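Local coordinates for protein pectate lyase II (Xanthomonas campestris pv. campestris, PDB 2QY1) that probably cleaves pectate, a plant cell-wall polysaccharide, as a secreted lyase of polysaccharide lyase family 1, at residues A[231-234]-A[238-241]. The protein carries 2 engineered substitutions. Residues are numbered along the deposited sequence; the frame is centred on the assembly and turned at random.
With PO4 (phosphate ion), chain C.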
ATOM      1  N   ILE A 231      -6.498  10.342  -3.005  1.00 20.42           N
ATOM      2  CA  ILE A 231      -6.639   9.399  -4.109  1.00 20.20           C
ATOM      3  C   ILE A 231      -6.384  10.144  -5.415  1.00 20.19           C
ATOM      4  O   ILE A 231      -7.116  11.074  -5.762  1.00 20.00           O
ATOM      5  CB  ILE A 231      -8.048   8.751  -4.135  1.00 20.19           C
ATOM      6  CG1 ILE A 231      -8.325   8.001  -2.826  1.00 20.00           C
ATOM      7  CG2 ILE A 231      -8.197   7.817  -5.338  1.00 20.18           C
ATOM      8  CD1 ILE A 231      -9.803   7.819  -2.512  1.00 19.75           C
ATOM      9  N   ASN A 232      -5.336   9.736  -6.123  1.00 20.12           N
ATOM     10  CA  ASN A 232      -4.958  10.366  -7.383  1.00 20.15           C
ATOM     11  C   ASN A 232      -5.038   9.356  -8.526  1.00 20.22           C
ATOM     12  O   ASN A 232      -4.143   8.525  -8.694  1.00 20.10           O
ATOM     13  CB  ASN A 232      -3.549  10.966  -7.272  1.00 20.13           C
ATOM     14  CG  ASN A 232      -3.241  11.970  -8.372  1.00 20.10           C
ATOM     15  OD1 ASN A 232      -4.086  12.279  -9.214  1.00 20.19           O
ATOM     16  ND2 ASN A 232      -2.019  12.489  -8.363  1.00 19.80           N
ATOM     17  N   VAL A 233      -6.122   9.429  -9.297  1.00 20.28           N
ATOM     18  CA  VAL A 233      -6.384   8.466 -10.367  1.00 20.41           C
ATOM     19  C   VAL A 233      -5.946   9.044 -11.709  1.00 20.49           C
ATOM     20  O   VAL A 233      -6.368  10.133 -12.086  1.00 20.61           O
ATOM     21  CB  VAL A 233      -7.877   8.060 -10.423  1.00 20.47           C
ATOM     22  CG1 VAL A 233      -8.059   6.843 -11.310  1.00 20.57           C
ATOM     23  CG2 VAL A 233      -8.408   7.762  -9.027  1.00 20.62           C
ATOM     24  N   ARG A 234      -5.110   8.301 -12.429  1.00 20.52           N
ATOM     25  CA  ARG A 234      -4.420   8.822 -13.610  1.00 20.48           C
ATOM     26  C   ARG A 234      -4.332   7.792 -14.732  1.00 20.48           C
ATOM     27  O   ARG A 234      -4.578   6.604 -14.516  1.00 20.60           O
ATOM     28  CB  ARG A 234      -3.009   9.284 -13.220  1.00 20.52           C
ATOM     29  CG  ARG A 234      -2.973  10.516 -12.319  1.00 20.36           C
ATOM     30  CD  ARG A 234      -1.793  10.484 -11.359  1.00 19.58           C
ATOM     31  NE  ARG A 234      -0.532  10.807 -12.023  1.00 19.90           N
ATOM     32  CZ  ARG A 234       0.554  11.264 -11.403  1.00 20.03           C
ATOM     33  NH1 ARG A 234       0.548  11.474 -10.092  1.00 19.29           N
ATOM     34  NH2 ARG A 234       1.651  11.529 -12.103  1.00 20.11           N
ATOM     35  N   ILE A 238      -9.566   3.678 -13.502  1.00 19.49           N
ATOM     36  CA  ILE A 238     -10.870   3.944 -12.898  1.00 19.44           C
ATOM     37  C   ILE A 238     -10.878   3.403 -11.470  1.00 19.37           C
ATOM     38  O   ILE A 238     -10.442   2.282 -11.226  1.00 19.39           O
ATOM     39  CB  ILE A 238     -12.040   3.345 -13.733  1.00 19.41           C
ATOM     40  CG1 ILE A 238     -12.028   3.907 -15.162  1.00 19.28           C
ATOM     41  CG2 ILE A 238     -13.386   3.619 -13.057  1.00 19.45           C
ATOM     42  CD1 ILE A 238     -12.959   3.192 -16.143  1.00 19.68           C
ATOM     43  N   ALA A 239     -11.360   4.214 -10.533  1.00 19.40           N
ATOM     44  CA  ALA A 239     -11.452   3.807  -9.134  1.00 19.31           C
ATOM     45  C   ALA A 239     -12.890   3.876  -8.630  1.00 19.40           C
ATOM     46  O   ALA A 239     -13.540   4.919  -8.721  1.00 19.34           O
ATOM     47  CB  ALA A 239     -10.548   4.671  -8.270  1.00 19.35           C
ATOM     48  N   LYS A 240     -13.387   2.755  -8.115  1.00 19.47           N
ATOM     49  CA  LYS A 240     -14.647   2.750  -7.386  1.00 19.60           C
ATOM     50  C   LYS A 240     -14.342   3.172  -5.950  1.00 19.66           C
ATOM     51  O   LYS A 240     -13.745   2.414  -5.182  1.00 19.74           O
ATOM     52  CB  LYS A 240     -15.313   1.370  -7.434  1.00 19.49           C
ATOM     53  CG  LYS A 240     -16.680   1.328  -6.765  1.00 19.45           C
ATOM     54  CD  LYS A 240     -17.347  -0.033  -6.915  1.00 19.75           C
ATOM     55  CE  LYS A 240     -18.749  -0.025  -6.321  1.00 20.22           C
ATOM     56  NZ  LYS A 240     -19.708   0.807  -7.107  1.00 21.17           N
ATOM     57  N   ILE A 241     -14.742   4.394  -5.608  1.00 19.71           N
ATOM     58  CA  ILE A 241     -14.448   4.985  -4.304  1.00 19.71           C
ATOM     59  C   ILE A 241     -15.724   5.004  -3.463  1.00 19.79           C
ATOM     60  O   ILE A 241     -16.634   5.796  -3.713  1.00 19.48           O
ATOM     61  CB  ILE A 241     -13.843   6.408  -4.452  1.00 19.66           C
ATOM     62  CG1 ILE A 241     -12.589   6.363  -5.336  1.00 19.72           C
ATOM     63  CG2 ILE A 241     -13.531   7.017  -3.080  1.00 19.83           C
ATOM     64  CD1 ILE A 241     -12.044   7.729  -5.739  1.00 19.67           C
TER
HETATM   65  P   PO4 C   2       3.733  13.346  -9.451  1.00 34.82           P
HETATM   66  O1  PO4 C   2       2.442  13.019  -8.740  1.00 33.48           O
HETATM   67  O2  PO4 C   2       4.908  13.013  -8.559  1.00 34.46           O
HETATM   68  O3  PO4 C   2       3.761  14.826  -9.770  1.00 34.72           O
HETATM   69  O4  PO4 C   2       3.833  12.547 -10.733  1.00 33.36           O
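Ile231 and Ile241 reach toward each other and meet tip to tip. CD1 of Ile231 lies 3.9 Å from CG2 of Ile241. The exchange also runs the other way, with CG2 of Ile231 3.9 Å from CD1 of Ile241. In Ile231, CG1 stands anti to the carbonyl carbon (chi1 -59°), which places CG2 beside that carbon and sends both branches across the gap. Two residues on from Ile231, Val233 also points toward 238-241. Its CG2 meets the methyl of Ala239, with 3.8 Å between Val233 CG2 and Ala239 CB. Its other branch, CG1, comes up to the backbone of Ile238, 4.1 Å from Ile238 N.

No hydrogen bond joins the two strands. Their axes come no closer than 7.5 Å and run roughly antiparallel, at 148°. This is packing across the inside of a right-handed parallel beta-helix, the fold of the pectate lyases. A short turn takes the chain from one wall to another, and each strand pairs in parallel with strands of neighbouring coils: 231-234 with 210-212 and 245-255, 238-242 with 215-226 and 263-267. Trp264 and Leu266 also touch Ile241, and Ile218 touches Ile231.

Arg234 points away from this apolar interior. Its chain bends at chi2 and chi3, and its guanidinium meets a phosphate ion, probably from the crystallisation liquor, edge-on and in plane. Arg234 NH2 donates to phosphate O4 at 2.8 Å, nearly straight at 176°. Arg234 NH1 donates to phosphate O1, also at 2.8 Å. A hydrogen bond from Arg234 NE to Ser258 OG further fixes the group.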